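Local coordinates for cytoplasmic Protein STM1381 (Salmonella enterica subsp. enterica serovar Typhimurium, PDB 3SOZ) that is of unknown function but is related in sequence to the class I glutamine amidotransferases, with a fold consistent with that clan, at residues Leu7-Ser12 and Asp50-His55; Trp13-Ile18 and Lys30-Ala35; Val57-Pro62 and Leu86-Phe91. One frame throughout, in Å; residues are numbered along the deposited sequence.

In the fold
Contact 1 lies nearest the middle of the chain and is partly buried: two parallel strands of the large mixed sheet, joined by backbone hydrogen bonds, with apolar side chains on both faces. Contact 2 is nested in the loop that contact 1 closes. It is a surface contact at the base of a two-stranded hairpin, where antiparallel backbone bonds hold together strands bearing rings and charged side chains. Contact 3, also partly buried, follows contact 1 in the chain and joins two short helices through one backbone bond and amide side chains. M52 of contact 1 packs on V57 and F61 of contact 3, while F8 touches A35 of contact 2. Contacts 2 and 3 do not meet, but both reach the second subunit.

Contact 1. Residues Leu7-Ser12 and Asp50-His55; sequences LFIGES and DYMPAH
Backbone hydrogen bonds stitch 7-10 to 50-53 as parallel strands, their directions 25° apart. F8 is the residue that bonds both ways: its N gives a nearly straight bond to D50 O at 2.7 Å, almost along the C=O axis, and its O takes M52 N at 2.7 Å from above the carbonyl plane. The ladder loosens further on. G10 N reaches M52 O only weakly, at 3.4 Å, and A54 N meets G10 O at 3.2 Å in a bent bond, so the two chains stay joined just past the regular pairing.

Apolar contacts fall on both faces of the sheet. On one, M52, a selenomethionine, leaves its backbone extended, side by side with I9 and pointing the same way, and then turns at chi3 (75°); its CE lies 3.8 Å from L7 CD2. V57 and F61 cover the same methyl group. On the other face F8 and Y51 both hold CG anti to the backbone N. They cross obliquely, with Y51 CD1 at the edge of the F8 ring and 3.8 Å from F8 CD1. L39 of helix 36-42 touches both side chains, and V75 of the next strand backs F8.

Polar groups gather beyond the regular pairing, round G10 and E11. Y51 OH sits 3.1 Å from G10 O, near the E11 backbone. The E11 chain bends at chi2, laying CG against A54 and placing OE2 2.7 Å from A54 O; two oxygens this close suggest that the acid may be protonated.

Helix 36-42 and the 14-31 hairpin come between the two strands in sequence, so this is a beta-alpha-beta crossover with an inserted hairpin, part of the parallel strand order 48-53, 5-10, 73-77, 113-117 that suits a class I glutamine amidotransferase-like fold.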
loop_
_atom_site.group_PDB
_atom_site.type_symbol
_atom_site.label_atom_id
_atom_site.label_comp_id
_atom_site.label_asym_id
_atom_site.label_seq_id
_atom_site.Cartn_x
_atom_site.Cartn_y
_atom_site.Cartn_z
ATOM N N LEU A 7 -11.952 -25.155 14.162
ATOM C CA LEU A 7 -11.704 -24.856 12.747
ATOM C C LEU A 7 -10.356 -24.135 12.568
ATOM O O LEU A 7 -10.171 -22.994 13.058
ATOM C CB LEU A 7 -12.832 -23.984 12.181
ATOM C CG LEU A 7 -12.775 -23.847 10.663
ATOM C CD1 LEU A 7 -12.962 -25.177 9.971
ATOM C CD2 LEU A 7 -13.787 -22.805 10.175
ATOM N N PHE A 8 -9.430 -24.781 11.878
ATOM C CA PHE A 8 -8.166 -24.099 11.594
ATOM C C PHE A 8 -7.921 -23.597 10.179
ATOM O O PHE A 8 -7.576 -24.364 9.272
ATOM C CB PHE A 8 -6.980 -24.918 12.029
ATOM C CG PHE A 8 -5.729 -24.127 12.099
ATOM C CD1 PHE A 8 -4.998 -23.868 10.956
ATOM C CD2 PHE A 8 -5.276 -23.654 13.308
ATOM C CE1 PHE A 8 -3.853 -23.174 11.021
ATOM C CE2 PHE A 8 -4.117 -22.947 13.381
ATOM C CZ PHE A 8 -3.414 -22.702 12.246
ATOM N N ILE A 9 -8.037 -22.283 10.041
ATOM C CA ILE A 9 -7.906 -21.637 8.761
ATOM C C ILE A 9 -6.489 -21.071 8.524
ATOM O O ILE A 9 -6.088 -20.063 9.145
ATOM C CB ILE A 9 -8.969 -20.509 8.636
ATOM C CG1 ILE A 9 -10.375 -21.035 9.000
ATOM C CG2 ILE A 9 -8.945 -19.877 7.275
ATOM C CD1 ILE A 9 -11.436 -19.983 8.907
ATOM N N GLY A 10 -5.753 -21.722 7.609
ATOM C CA GLY A 10 -4.553 -21.133 6.997
ATOM C C GLY A 10 -4.112 -21.769 5.687
ATOM O O GLY A 10 -4.828 -22.562 5.103
ATOM N N GLU A 11 -2.913 -21.440 5.223
ATOM C CA GLU A 11 -2.389 -22.024 3.970
ATOM C C GLU A 11 -0.886 -22.004 3.991
ATOM O O GLU A 11 -0.297 -21.170 4.674
ATOM C CB GLU A 11 -2.808 -21.196 2.760
ATOM C CG GLU A 11 -3.911 -21.761 1.897
ATOM C CD GLU A 11 -3.451 -22.851 0.951
ATOM O OE1 GLU A 11 -2.290 -23.305 1.106
ATOM O OE2 GLU A 11 -4.256 -23.277 0.070
ATOM N N SER A 12 -0.282 -22.938 3.260
ATOM C CA SER A 12 1.083 -22.789 2.714
ATOM C C SER A 12 1.233 -21.570 1.812
ATOM O O SER A 12 0.285 -21.168 1.196
ATOM C CB SER A 12 1.399 -24.003 1.857
ATOM O OG SER A 12 1.457 -25.132 2.685
ATOM N N ASP A 50 -10.202 -29.621 12.265
ATOM C CA ASP A 50 -10.467 -29.437 10.833
ATOM C C ASP A 50 -9.503 -28.344 10.284
ATOM O O ASP A 50 -9.495 -27.200 10.779
ATOM C CB ASP A 50 -11.935 -29.038 10.621
ATOM C CG ASP A 50 -12.924 -30.185 10.907
ATOM O OD1 ASP A 50 -12.490 -31.372 10.955
ATOM O OD2 ASP A 50 -14.151 -29.902 11.058
ATOM N N TYR A 51 -8.661 -28.722 9.317
ATOM C CA TYR A 51 -7.773 -27.775 8.647
ATOM C C TYR A 51 -8.501 -27.252 7.446
ATOM O O TYR A 51 -8.899 -28.010 6.581
ATOM C CB TYR A 51 -6.458 -28.432 8.182
ATOM C CG TYR A 51 -5.455 -27.472 7.516
ATOM C CD1 TYR A 51 -5.355 -26.150 7.931
ATOM C CD2 TYR A 51 -4.591 -27.906 6.495
ATOM C CE1 TYR A 51 -4.456 -25.267 7.354
ATOM C CE2 TYR A 51 -3.664 -27.011 5.891
ATOM C CZ TYR A 51 -3.619 -25.689 6.341
ATOM O OH TYR A 51 -2.740 -24.768 5.829
HETATM N N MSE A 52 -8.690 -25.950 7.379
HETATM C CA MSE A 52 -9.303 -25.403 6.182
HETATM C C MSE A 52 -8.322 -24.484 5.439
HETATM O O MSE A 52 -8.136 -23.326 5.823
HETATM C CB MSE A 52 -10.618 -24.716 6.513
HETATM C CG MSE A 52 -11.175 -24.015 5.353
HETATM SE SE MSE A 52 -12.971 -23.336 5.558
HETATM C CE MSE A 52 -12.622 -21.835 6.664
ATOM N N PRO A 53 -7.688 -25.009 4.370
ATOM C CA PRO A 53 -6.823 -24.152 3.563
ATOM C C PRO A 53 -7.608 -22.978 2.986
ATOM O O PRO A 53 -8.832 -23.075 2.811
ATOM C CB PRO A 53 -6.301 -25.081 2.452
ATOM C CG PRO A 53 -7.134 -26.275 2.472
ATOM C CD PRO A 53 -7.818 -26.365 3.806
ATOM N N ALA A 54 -6.936 -21.854 2.753
ATOM C CA ALA A 54 -7.518 -20.809 1.904
ATOM C C ALA A 54 -7.630 -21.562 0.600
ATOM O O ALA A 54 -6.871 -22.507 0.381
ATOM C CB ALA A 54 -6.579 -19.635 1.793
ATOM N N HIS A 55 -8.568 -21.232 -0.255
ATOM C CA HIS A 55 -8.925 -22.199 -1.324
ATOM C C HIS A 55 -10.148 -22.959 -0.923
ATOM O O HIS A 55 -11.153 -22.905 -1.633
ATOM C CB HIS A 55 -7.865 -23.243 -1.718
ATOM C CG HIS A 55 -8.358 -24.194 -2.781
ATOM N ND1 HIS A 55 -9.122 -23.777 -3.868
ATOM C CD2 HIS A 55 -8.210 -25.540 -2.927
ATOM C CE1 HIS A 55 -9.424 -24.822 -4.625
ATOM N NE2 HIS A 55 -8.879 -25.904 -4.081
#

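Contact 2. Residues Trp13-Ile18 and Lys30-Ala35; sequences WHIHMI and KYEEGA
Chains 13-15 and 30-32 run antiparallel, with I15 and K30 as a hydrogen-bonded pair and H14 and Y31 as the non-hydrogen-bonded pair beside it. I15 N points straight at K30 O (2.6 Å, 179° at the hydrogen), though it comes from above that carbonyl's plane. K30 N returns a bond to I15 O at 2.9 Å, in the carbonyl plane. One step toward the body of the protein, E32 N donates in plane to W13 O at 2.8 Å, and beyond it the chains separate: 30-35 heads for helix 36-42, whose N-cap position is A35.

On one face H14 and Y31 make a T-shaped pair. H14 holds CG anti to the backbone N and turns its CD2 edge to the Y31 ring, over the rim of one face. The centroids are 5.2 Å apart and the planes meet at 69°. H14 CB lies on the same side of the ring, nearest Y31 CE1.

These residues form the base of the beta hairpin of strands 14-21 and 24-31, an arm reaching out from the main sheet to other copies of the protein. H14 packs on S20 and H16 on S25 of the second subunit, and I18 lies on H16 of the third.

On the opposite face K30 starts in the crowded position, with CG between the backbone N and the carbonyl carbon, and bends repeatedly so that CD lies alongside I15, 3.8 Å from its CB. NZ then curls back to a weak bond with Y31 O. Just beyond the pairing, the loop residue E32 extends past CG and sets its carboxylate between two neighbours: OE1 lies 3.6 Å from W13 CD1, and OE2 is 3.5 Å from I15 CD1. The carboxylate plane stands 77° from the indole. W13 also packs on D78 and L121, with a bound glycerol, probably from the crystallisation liquor, nearby.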
loop_
_atom_site.group_PDB
_atom_site.type_symbol
_atom_site.label_atom_id
_atom_site.label_comp_id
_atom_site.label_asym_id
_atom_site.label_seq_id
_atom_site.Cartn_x
_atom_site.Cartn_y
_atom_site.Cartn_z
ATOM N N TRP A 13 2.439 -21.008 1.712
ATOM C CA TRP A 13 2.723 -19.955 0.701
ATOM C C TRP A 13 3.001 -20.685 -0.576
ATOM O O TRP A 13 3.675 -21.735 -0.529
ATOM C CB TRP A 13 3.935 -19.081 1.064
ATOM C CG TRP A 13 3.678 -18.102 2.180
ATOM C CD1 TRP A 13 3.947 -18.296 3.488
ATOM C CD2 TRP A 13 3.098 -16.776 2.082
ATOM N NE1 TRP A 13 3.560 -17.197 4.217
ATOM C CE2 TRP A 13 3.043 -16.251 3.375
ATOM C CE3 TRP A 13 2.610 -16.003 1.023
ATOM C CZ2 TRP A 13 2.521 -14.986 3.660
ATOM C CZ3 TRP A 13 2.075 -14.740 1.303
ATOM C CH2 TRP A 13 2.052 -14.244 2.620
ATOM N N HIS A 14 2.502 -20.178 -1.708
ATOM C CA HIS A 14 2.990 -20.698 -3.003
ATOM C C HIS A 14 4.098 -19.758 -3.455
ATOM O O HIS A 14 3.958 -18.561 -3.342
ATOM C CB HIS A 14 1.868 -20.837 -4.065
ATOM C CG HIS A 14 2.397 -21.090 -5.443
ATOM N ND1 HIS A 14 2.597 -20.077 -6.365
ATOM C CD2 HIS A 14 2.883 -22.222 -6.014
ATOM C CE1 HIS A 14 3.142 -20.586 -7.456
ATOM N NE2 HIS A 14 3.352 -21.880 -7.257
ATOM N N ILE A 15 5.206 -20.272 -3.939
ATOM C CA ILE A 15 6.282 -19.368 -4.352
ATOM C C ILE A 15 6.484 -19.408 -5.854
ATOM O O ILE A 15 6.740 -20.481 -6.411
ATOM C CB ILE A 15 7.633 -19.743 -3.659
ATOM C CG1 ILE A 15 7.501 -19.766 -2.112
ATOM C CG2 ILE A 15 8.763 -18.825 -4.067
ATOM C CD1 ILE A 15 7.407 -18.449 -1.472
ATOM N N HIS A 16 6.391 -18.257 -6.521
ATOM C CA HIS A 16 6.705 -18.252 -7.950
ATOM C C HIS A 16 7.962 -17.453 -8.228
ATOM O O HIS A 16 8.005 -16.269 -7.904
ATOM C CB HIS A 16 5.537 -17.707 -8.806
ATOM C CG HIS A 16 5.820 -17.761 -10.269
ATOM N ND1 HIS A 16 5.860 -18.949 -10.973
ATOM C CD2 HIS A 16 6.146 -16.791 -11.150
ATOM C CE1 HIS A 16 6.218 -18.708 -12.221
ATOM N NE2 HIS A 16 6.378 -17.404 -12.359
HETATM N N MSE A 17 8.964 -18.063 -8.837
HETATM C CA MSE A 17 10.284 -17.413 -8.975
HETATM C C MSE A 17 10.608 -17.087 -10.412
HETATM O O MSE A 17 10.686 -17.997 -11.248
HETATM C CB MSE A 17 11.409 -18.310 -8.432
HETATM C CG MSE A 17 11.931 -17.903 -7.099
HETATM SE SE MSE A 17 13.059 -19.188 -6.155
HETATM C CE MSE A 17 14.536 -18.920 -7.251
ATOM N N ILE A 18 10.795 -15.807 -10.708
ATOM C CA ILE A 18 11.351 -15.431 -12.010
ATOM C C ILE A 18 12.870 -15.225 -11.897
ATOM O O ILE A 18 13.314 -14.342 -11.153
ATOM C CB ILE A 18 10.639 -14.149 -12.611
ATOM C CG1 ILE A 18 9.127 -14.358 -12.529
ATOM C CG2 ILE A 18 11.218 -13.728 -14.061
ATOM C CD1 ILE A 18 8.374 -13.059 -12.600
ATOM N N LYS A 30 7.294 -23.266 -6.131
ATOM C CA LYS A 30 7.206 -24.231 -5.057
ATOM C C LYS A 30 6.258 -23.776 -3.984
ATOM O O LYS A 30 5.516 -22.814 -4.137
ATOM C CB LYS A 30 8.587 -24.527 -4.469
ATOM C CG LYS A 30 9.458 -23.291 -4.365
ATOM C CD LYS A 30 9.765 -22.870 -2.959
ATOM C CE LYS A 30 10.891 -23.759 -2.400
ATOM N NZ LYS A 30 10.672 -24.017 -0.946
ATOM N N TYR A 31 6.286 -24.509 -2.893
ATOM C CA TYR A 31 5.422 -24.256 -1.781
ATOM C C TYR A 31 6.280 -24.089 -0.589
ATOM O O TYR A 31 7.364 -24.658 -0.495
ATOM C CB TYR A 31 4.509 -25.442 -1.608
ATOM C CG TYR A 31 3.301 -25.321 -2.482
ATOM C CD1 TYR A 31 2.271 -24.447 -2.120
ATOM C CD2 TYR A 31 3.200 -26.006 -3.698
ATOM C CE1 TYR A 31 1.159 -24.296 -2.905
ATOM C CE2 TYR A 31 2.098 -25.859 -4.490
ATOM C CZ TYR A 31 1.073 -25.004 -4.081
ATOM O OH TYR A 31 -0.070 -24.820 -4.844
ATOM N N GLU A 32 5.832 -23.277 0.339
ATOM C CA GLU A 32 6.615 -23.184 1.518
ATOM C C GLU A 32 6.104 -24.176 2.490
ATOM O O GLU A 32 6.506 -25.331 2.439
ATOM C CB GLU A 32 6.739 -21.775 2.024
ATOM C CG GLU A 32 8.030 -21.169 1.479
ATOM C CD GLU A 32 8.191 -19.700 1.809
ATOM O OE1 GLU A 32 7.284 -19.092 2.461
ATOM O OE2 GLU A 32 9.230 -19.149 1.389
ATOM N N GLU A 33 5.193 -23.777 3.350
ATOM C CA GLU A 33 4.711 -24.690 4.383
ATOM C C GLU A 33 3.870 -23.830 5.260
ATOM O O GLU A 33 4.145 -22.615 5.396
ATOM C CB GLU A 33 5.851 -25.325 5.185
ATOM C CG GLU A 33 5.384 -26.451 6.105
ATOM C CD GLU A 33 6.273 -27.711 6.063
ATOM O OE1 GLU A 33 7.017 -27.904 5.054
ATOM O OE2 GLU A 33 6.202 -28.516 7.035
ATOM N N GLY A 34 2.804 -24.440 5.789
ATOM C CA GLY A 34 1.850 -23.758 6.661
ATOM C C GLY A 34 2.194 -24.092 8.092
ATOM O O GLY A 34 3.371 -24.180 8.465
ATOM N N ALA A 35 1.162 -24.303 8.894
ATOM C CA ALA A 35 1.364 -24.520 10.311
ATOM C C ALA A 35 1.523 -26.006 10.672
ATOM O O ALA A 35 1.236 -26.401 11.791
ATOM C CB ALA A 35 0.236 -23.861 11.088
#

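Contact 3. Residues Val57-Pro62 and Leu86-Phe91; sequences VQTRFP and LQNRTF
V57, in the short helix 56-59, sends its side chain to F84 of helix 81-85 and presents its carbonyl to the other segment: V57 O lies 3.4 Å from Q87 CG, beside the extended chain of that glutamine. At Q58 the backbone does the joining. Q58 O takes N88 N at 2.7 Å, nearly straight (176°) and in the carbonyl plane.

N88 is the first residue of helix 88-91, after Q87 at the N-cap, so Q58 O satisfies an N-H of the first turn, where such groups have no partner within their own helix. F91 N closes that turn on Q87 O at 2.9 Å.

The Q58 side chain crosses N88 obliquely, the two amide planes 62° apart. A water bridges them, donating to Q58 OE1 at 3.0 Å and to N88 OD1 at 3.2 Å. T59 lays CG2 alongside the N88 amide, while its OG1 turns back to bond with H55 O. At R60 the chain leaves the helix, and F61 directs CB at the amide end of Q87. Its ring stands 76° from that amide plane, has P62 CG over the centre of one face and packs against A100 and I104 of helix 100-109.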
loop_
_atom_site.group_PDB
_atom_site.type_symbol
_atom_site.label_atom_id
_atom_site.label_comp_id
_atom_site.label_asym_id
_atom_site.label_seq_id
_atom_site.Cartn_x
_atom_site.Cartn_y
_atom_site.Cartn_z
ATOM N N VAL A 57 -11.576 -21.992 1.807
ATOM C CA VAL A 57 -12.199 -20.688 2.018
ATOM C C VAL A 57 -12.655 -20.034 0.722
ATOM O O VAL A 57 -13.710 -19.416 0.695
ATOM C CB VAL A 57 -11.274 -19.692 2.662
ATOM C CG1 VAL A 57 -12.068 -18.449 3.029
ATOM C CG2 VAL A 57 -10.547 -20.285 3.878
ATOM N N GLN A 58 -11.872 -20.183 -0.348
ATOM C CA GLN A 58 -12.108 -19.422 -1.563
ATOM C C GLN A 58 -13.250 -19.966 -2.435
ATOM O O GLN A 58 -13.851 -19.213 -3.241
ATOM C CB GLN A 58 -10.839 -19.374 -2.383
ATOM C CG GLN A 58 -9.852 -18.377 -1.901
ATOM C CD GLN A 58 -8.658 -18.272 -2.824
ATOM O OE1 GLN A 58 -7.954 -19.264 -3.078
ATOM N NE2 GLN A 58 -8.405 -17.067 -3.315
ATOM N N THR A 59 -13.504 -21.270 -2.279
ATOM C CA THR A 59 -14.497 -22.026 -3.056
ATOM C C THR A 59 -15.723 -22.533 -2.224
ATOM O O THR A 59 -16.842 -22.306 -2.637
ATOM C CB THR A 59 -13.846 -23.245 -3.755
ATOM O OG1 THR A 59 -13.306 -24.111 -2.755
ATOM C CG2 THR A 59 -12.726 -22.826 -4.745
ATOM N N ARG A 60 -15.493 -23.210 -1.085
ATOM C CA ARG A 60 -16.540 -23.908 -0.293
ATOM C C ARG A 60 -16.777 -23.294 1.092
ATOM O O ARG A 60 -17.007 -24.029 2.057
ATOM C CB ARG A 60 -16.147 -25.376 -0.009
ATOM C CG ARG A 60 -16.085 -26.411 -1.147
ATOM C CD ARG A 60 -15.717 -27.788 -0.496
ATOM N NE ARG A 60 -15.224 -28.869 -1.387
ATOM C CZ ARG A 60 -15.749 -30.111 -1.484
ATOM N NH1 ARG A 60 -16.823 -30.473 -0.761
ATOM N NH2 ARG A 60 -15.207 -31.011 -2.314
ATOM N N PHE A 61 -16.701 -21.976 1.243
ATOM C CA PHE A 61 -16.805 -21.422 2.607
ATOM C C PHE A 61 -18.227 -21.442 3.183
ATOM O O PHE A 61 -19.123 -20.887 2.563
ATOM C CB PHE A 61 -16.226 -20.011 2.747
ATOM C CG PHE A 61 -16.136 -19.565 4.180
ATOM C CD1 PHE A 61 -15.144 -20.061 5.018
ATOM C CD2 PHE A 61 -17.063 -18.704 4.710
ATOM C CE1 PHE A 61 -15.079 -19.689 6.356
ATOM C CE2 PHE A 61 -16.994 -18.301 6.071
ATOM C CZ PHE A 61 -16.007 -18.804 6.885
ATOM N N PRO A 62 -18.417 -22.057 4.378
ATOM C CA PRO A 62 -19.694 -22.124 5.101
ATOM C C PRO A 62 -20.500 -20.845 4.966
ATOM O O PRO A 62 -19.967 -19.764 5.171
ATOM C CB PRO A 62 -19.272 -22.328 6.562
ATOM C CG PRO A 62 -17.790 -22.740 6.521
ATOM C CD PRO A 62 -17.397 -22.875 5.065
ATOM N N LEU A 86 -13.505 -11.821 -0.808
ATOM C CA LEU A 86 -13.505 -11.991 -2.268
ATOM C C LEU A 86 -13.317 -13.453 -2.682
ATOM O O LEU A 86 -12.292 -13.815 -3.285
ATOM C CB LEU A 86 -12.457 -11.085 -2.912
ATOM C CG LEU A 86 -12.680 -9.627 -2.494
ATOM C CD1 LEU A 86 -11.498 -8.761 -2.916
ATOM C CD2 LEU A 86 -13.951 -9.049 -3.068
ATOM N N GLN A 87 -14.302 -14.288 -2.350
ATOM C CA GLN A 87 -14.267 -15.710 -2.686
ATOM C C GLN A 87 -14.445 -15.821 -4.195
ATOM O O GLN A 87 -14.811 -14.825 -4.854
ATOM C CB GLN A 87 -15.359 -16.453 -1.927
ATOM C CG GLN A 87 -15.159 -16.527 -0.413
ATOM C CD GLN A 87 -16.422 -16.947 0.347
ATOM O OE1 GLN A 87 -16.823 -16.285 1.289
ATOM N NE2 GLN A 87 -17.030 -18.062 -0.050
ATOM N N ASN A 88 -14.176 -16.993 -4.759
ATOM C CA ASN A 88 -14.124 -17.075 -6.214
ATOM C C ASN A 88 -15.447 -16.687 -6.873
ATOM O O ASN A 88 -15.466 -16.008 -7.894
ATOM C CB ASN A 88 -13.712 -18.451 -6.673
ATOM C CG ASN A 88 -12.323 -18.858 -6.222
ATOM O OD1 ASN A 88 -11.966 -20.029 -6.356
ATOM N ND2 ASN A 88 -11.525 -17.921 -5.701
ATOM N N ARG A 89 -16.551 -17.085 -6.235
ATOM C CA ARG A 89 -17.884 -16.861 -6.733
ATOM C C ARG A 89 -18.261 -15.405 -6.689
ATOM O O ARG A 89 -19.036 -14.975 -7.508
ATOM C CB ARG A 89 -18.922 -17.710 -5.983
ATOM C CG ARG A 89 -18.868 -19.231 -6.284
ATOM C CD ARG A 89 -20.217 -19.916 -6.085
ATOM N NE ARG A 89 -20.034 -21.360 -5.863
ATOM C CZ ARG A 89 -20.839 -22.344 -6.290
ATOM N NH1 ARG A 89 -21.931 -22.078 -7.013
ATOM N NH2 ARG A 89 -20.537 -23.612 -5.992
ATOM N N THR A 90 -17.715 -14.636 -5.761
ATOM C CA THR A 90 -17.966 -13.185 -5.739
ATOM C C THR A 90 -17.118 -12.521 -6.758
ATOM O O THR A 90 -17.604 -11.783 -7.603
ATOM C CB THR A 90 -17.593 -12.541 -4.407
ATOM O OG1 THR A 90 -18.391 -13.094 -3.356
ATOM C CG2 THR A 90 -17.821 -11.055 -4.446
ATOM N N PHE A 91 -15.825 -12.784 -6.667
ATOM C CA PHE A 91 -14.858 -12.079 -7.498
ATOM C C PHE A 91 -14.904 -12.429 -9.021
ATOM O O PHE A 91 -14.761 -11.551 -9.855
ATOM C CB PHE A 91 -13.438 -12.208 -6.898
ATOM C CG PHE A 91 -12.458 -11.199 -7.446
ATOM C CD1 PHE A 91 -12.587 -9.848 -7.150
ATOM C CD2 PHE A 91 -11.426 -11.589 -8.268
ATOM C CE1 PHE A 91 -11.677 -8.908 -7.689
ATOM C CE2 PHE A 91 -10.541 -10.657 -8.801
ATOM C CZ PHE A 91 -10.670 -9.322 -8.507
HETATM O O HOH W 1 -9.275 -21.150 -4.930
#